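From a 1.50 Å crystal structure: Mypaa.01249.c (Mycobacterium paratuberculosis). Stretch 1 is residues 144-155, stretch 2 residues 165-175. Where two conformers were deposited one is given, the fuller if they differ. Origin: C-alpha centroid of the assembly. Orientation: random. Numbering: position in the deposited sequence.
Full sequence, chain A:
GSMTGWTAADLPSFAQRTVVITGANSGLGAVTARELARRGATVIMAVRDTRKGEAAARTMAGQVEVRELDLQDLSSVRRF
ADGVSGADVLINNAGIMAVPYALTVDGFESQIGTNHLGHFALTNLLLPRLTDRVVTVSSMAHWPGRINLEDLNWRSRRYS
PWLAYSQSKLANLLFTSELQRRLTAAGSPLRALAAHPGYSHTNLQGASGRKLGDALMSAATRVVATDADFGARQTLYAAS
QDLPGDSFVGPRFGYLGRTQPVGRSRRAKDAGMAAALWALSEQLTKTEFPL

Stretch 1 144-155: PGRINLEDLNWR
Stretch 2, residues 165-175: YSQSKLANLLF

How does an irregular segment lie against a helix? Residues 165-175 are helical throughout, phi/psi near -60/-42, while 144-155 form neither helix nor strand. The CA atoms of the two stretches come closest at Gly145 and Ser166, 4.4 Å apart. Gly145 (-69/156) lets this happen: an ideal CB would point toward the helix, 2.4 Å from Ser166 O, a clash. Instead Gly145 CA packs 3.6 Å from the CB of Ser166, a residue with chi1 m. Arg146 (-145/139) and Ile147 (-83/123) then continue extended, and together the stretches bury 481 Å².

What is the central polar link? Gln167, the residue most covered here, has its CA-to-CB bond sideways to the loop, but chi1 t and chi2 t extend it to the loop backbone, its CG passing 3.3 Å from Arg146 O. With chi3 at -129°, the amide meets both a donor and an acceptor: Asn148 N donates to Gln167 OE1 (3.0 Å, 170°), and Gln167 NE2 donates to Leu152 O (2.9 Å, 166°). A carboxamide suits this buried place because it offers both functions.

Where does Trp154 fit? A type I turn from Asp151, closed by Trp154 N to Asp151 O at 3.2 Å, ends at Trp154, which has an unusual positive phi (57/42). Chi1 m and chi2 82° place Trp154 NE1 3.4 Å from Gln167 NE2. Both are donors, so no hydrogen bond joins them; one water accepts from Trp154 NE1 at 3.1 Å and from Gln167 NE2 at 3.0 Å.

What makes the apolar contact? Ile147 (chi1 m, chi2 m) leaves its backbone sideways, yet its end nears the helix. Its CG1 lies 3.5 Å from Leu174 CD1 and 3.9 Å from Leu170 CD2, while Ile147 CD1 is 4.1 Å from Ala171 CB. Leu170 (t, p) and Leu174 (m, t), one turn apart, both point toward the loop; small Ala171 lies sideways.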

# COMPACT_ATOMS: atom_id res chain seq x y z
N PRO A 144 13.17 12.41 1.24
CA PRO A 144 14.37 12.41 2.12
C PRO A 144 14.71 11.07 2.73
O PRO A 144 15.68 10.97 3.52
CB PRO A 144 13.99 13.38 3.24
CG PRO A 144 12.46 13.32 3.28
CD PRO A 144 12.06 13.18 1.83
N GLY A 145 13.91 10.05 2.42
CA GLY A 145 14.12 8.74 3.03
C GLY A 145 15.40 8.07 2.54
O GLY A 145 15.88 8.32 1.46
N ARG A 146 15.92 7.15 3.35
CA ARG A 146 17.07 6.32 2.97
C ARG A 146 16.85 4.96 3.61
O ARG A 146 16.41 4.85 4.75
CB ARG A 146 18.40 6.87 3.52
CG ARG A 146 18.74 8.28 3.22
CD ARG A 146 19.97 8.70 4.05
NE ARG A 146 20.45 10.02 3.65
CZ ARG A 146 21.23 10.27 2.60
NH1 ARG A 146 21.67 9.30 1.80
NH2 ARG A 146 21.58 11.53 2.34
N ILE A 147 17.16 3.91 2.87
CA ILE A 147 17.14 2.54 3.40
C ILE A 147 18.44 2.25 4.13
O ILE A 147 19.52 2.42 3.57
CB ILE A 147 16.98 1.50 2.30
CG1 ILE A 147 15.73 1.75 1.48
CG2 ILE A 147 16.98 0.08 2.91
CD1 ILE A 147 14.40 1.82 2.28
N ASN A 148 18.33 1.87 5.40
CA ASN A 148 19.48 1.43 6.21
C ASN A 148 19.43 -0.09 6.32
O ASN A 148 18.67 -0.65 7.10
CB ASN A 148 19.42 2.12 7.57
CG ASN A 148 20.68 1.96 8.34
OD1 ASN A 148 21.25 0.85 8.39
ND2 ASN A 148 21.15 3.07 8.94
N LEU A 149 20.18 -0.80 5.45
CA LEU A 149 20.11 -2.26 5.42
C LEU A 149 20.67 -2.91 6.68
O LEU A 149 20.21 -3.98 7.05
CB LEU A 149 20.89 -2.81 4.20
CG LEU A 149 20.32 -2.47 2.83
CD1 LEU A 149 21.37 -2.87 1.75
CD2 LEU A 149 18.96 -3.17 2.60
N GLU A 150 21.64 -2.27 7.31
CA GLU A 150 22.28 -2.82 8.52
C GLU A 150 21.42 -2.64 9.75
O GLU A 150 21.57 -3.41 10.71
CB GLU A 150 23.64 -2.13 8.74
CG GLU A 150 24.67 -2.41 7.64
CD GLU A 150 24.38 -1.73 6.26
OE1 GLU A 150 23.70 -0.64 6.19
OE2 GLU A 150 24.85 -2.30 5.21
N ASP A 151 20.52 -1.65 9.74
CA ASP A 151 19.75 -1.33 10.95
C ASP A 151 18.38 -0.77 10.52
O ASP A 151 17.98 0.35 10.87
CB ASP A 151 20.49 -0.38 11.89
CG ASP A 151 19.82 -0.23 13.23
OD1 ASP A 151 18.95 -1.06 13.58
OD2 ASP A 151 20.20 0.75 13.91
N LEU A 152 17.65 -1.57 9.77
CA LEU A 152 16.34 -1.17 9.23
C LEU A 152 15.36 -0.81 10.35
O LEU A 152 14.51 0.08 10.17
CB LEU A 152 15.77 -2.30 8.38
CG LEU A 152 14.57 -1.91 7.51
CD1 LEU A 152 14.96 -1.14 6.25
CD2 LEU A 152 13.77 -3.22 7.13
N ASN A 153 15.48 -1.51 11.49
CA ASN A 153 14.54 -1.37 12.59
C ASN A 153 14.99 -0.39 13.69
O ASN A 153 14.39 -0.36 14.76
CB ASN A 153 14.22 -2.76 13.17
CG ASN A 153 13.35 -3.57 12.23
OD1 ASN A 153 12.26 -3.13 11.86
ND2 ASN A 153 13.84 -4.73 11.75
N TRP A 154 15.95 0.46 13.38
CA TRP A 154 16.32 1.60 14.26
C TRP A 154 16.69 1.10 15.66
O TRP A 154 16.34 1.74 16.67
CB TRP A 154 15.17 2.62 14.31
CG TRP A 154 14.79 3.28 13.01
CD1 TRP A 154 13.98 2.76 12.03
CD2 TRP A 154 15.17 4.59 12.58
NE1 TRP A 154 13.85 3.68 11.01
CE2 TRP A 154 14.58 4.79 11.32
CE3 TRP A 154 15.96 5.61 13.13
CZ2 TRP A 154 14.73 5.97 10.60
CZ3 TRP A 154 16.12 6.79 12.41
CH2 TRP A 154 15.52 6.96 11.15
N ARG A 155 17.44 0.01 15.72
CA ARG A 155 17.84 -0.56 17.02
C ARG A 155 19.05 0.12 17.64
O ARG A 155 19.20 0.13 18.89
CB ARG A 155 18.14 -2.05 16.83
CG ARG A 155 18.41 -2.79 18.13
CD ARG A 155 17.22 -2.82 19.03
NE ARG A 155 17.62 -3.31 20.35
CZ ARG A 155 18.13 -2.55 21.32
NH1 ARG A 155 18.27 -1.22 21.17
NH2 ARG A 155 18.48 -3.13 22.47
N TYR A 165 9.19 7.37 9.08
CA TYR A 165 8.13 7.42 8.06
C TYR A 165 8.75 7.38 6.65
O TYR A 165 8.37 6.56 5.81
CB TYR A 165 7.24 8.64 8.23
CG TYR A 165 5.99 8.60 7.35
CD1 TYR A 165 5.09 7.53 7.43
CD2 TYR A 165 5.75 9.58 6.42
CE1 TYR A 165 3.97 7.49 6.62
CE2 TYR A 165 4.65 9.54 5.62
CZ TYR A 165 3.75 8.50 5.73
OH TYR A 165 2.65 8.47 4.87
N SER A 166 9.69 8.26 6.40
CA SER A 166 10.30 8.38 5.09
C SER A 166 10.98 7.10 4.65
O SER A 166 10.89 6.69 3.47
CB SER A 166 11.31 9.52 5.07
OG SER A 166 10.68 10.79 5.27
N GLN A 167 11.66 6.39 5.57
CA GLN A 167 12.27 5.12 5.20
C GLN A 167 11.20 4.16 4.70
O GLN A 167 11.40 3.44 3.71
CB GLN A 167 13.07 4.48 6.37
CG GLN A 167 13.82 3.22 5.94
CD GLN A 167 14.53 2.46 7.06
OE1 GLN A 167 15.73 2.15 6.92
NE2 GLN A 167 13.79 2.02 8.07
N SER A 168 10.08 4.11 5.42
CA SER A 168 9.00 3.19 5.06
C SER A 168 8.35 3.52 3.72
O SER A 168 7.97 2.62 2.97
CB SER A 168 7.96 3.08 6.19
OG SER A 168 7.05 4.17 6.24
N LYS A 169 8.22 4.80 3.45
CA LYS A 169 7.59 5.30 2.20
C LYS A 169 8.49 5.10 0.98
O LYS A 169 8.05 4.79 -0.13
CB LYS A 169 7.06 6.70 2.37
CG LYS A 169 5.96 6.82 3.42
CD LYS A 169 4.67 6.18 2.96
CE LYS A 169 4.16 5.07 3.84
NZ LYS A 169 2.95 4.45 3.21
N LEU A 170 9.80 5.25 1.18
CA LEU A 170 10.78 4.87 0.19
C LEU A 170 10.75 3.35 -0.05
O LEU A 170 10.75 2.90 -1.20
CB LEU A 170 12.17 5.35 0.64
CG LEU A 170 13.32 4.89 -0.26
CD1 LEU A 170 13.20 5.35 -1.74
CD2 LEU A 170 14.66 5.33 0.30
N ALA A 171 10.67 2.57 1.02
CA ALA A 171 10.53 1.12 0.91
C ALA A 171 9.33 0.71 0.06
O ALA A 171 9.42 -0.18 -0.77
CB ALA A 171 10.50 0.45 2.28
N ASN A 172 8.21 1.44 0.20
CA ASN A 172 7.01 1.14 -0.58
C ASN A 172 7.28 1.25 -2.08
O ASN A 172 6.75 0.47 -2.88
CB ASN A 172 5.87 2.12 -0.26
CG ASN A 172 5.24 1.99 1.12
OD1 ASN A 172 4.79 3.02 1.67
ND2 ASN A 172 5.09 0.77 1.66
N LEU A 173 8.09 2.23 -2.48
CA LEU A 173 8.44 2.41 -3.89
C LEU A 173 9.45 1.38 -4.40
O LEU A 173 9.30 0.83 -5.50
CB LEU A 173 8.93 3.86 -4.15
CG LEU A 173 7.81 4.87 -4.06
CD1 LEU A 173 8.36 6.30 -4.12
CD2 LEU A 173 6.84 4.74 -5.26
N LEU A 174 10.49 1.13 -3.60
CA LEU A 174 11.48 0.11 -3.96
C LEU A 174 10.82 -1.27 -4.04
O LEU A 174 11.20 -2.11 -4.88
CB LEU A 174 12.60 0.13 -2.94
CG LEU A 174 13.50 1.37 -2.95
CD1 LEU A 174 14.39 1.36 -1.70
CD2 LEU A 174 14.37 1.44 -4.23
N PHE A 175 9.86 -1.52 -3.16
CA PHE A 175 9.01 -2.74 -3.18
C PHE A 175 8.31 -2.87 -4.52
O PHE A 175 8.32 -3.92 -5.19
CB PHE A 175 8.00 -2.68 -2.05
CG PHE A 175 6.96 -3.75 -2.11
CD1 PHE A 175 7.24 -5.06 -1.86
CD2 PHE A 175 5.66 -3.38 -2.37
CE1 PHE A 175 6.24 -6.03 -1.90
CE2 PHE A 175 4.66 -4.32 -2.36
CZ PHE A 175 4.97 -5.66 -2.16
O HOH W 1 11.33 3.15 9.35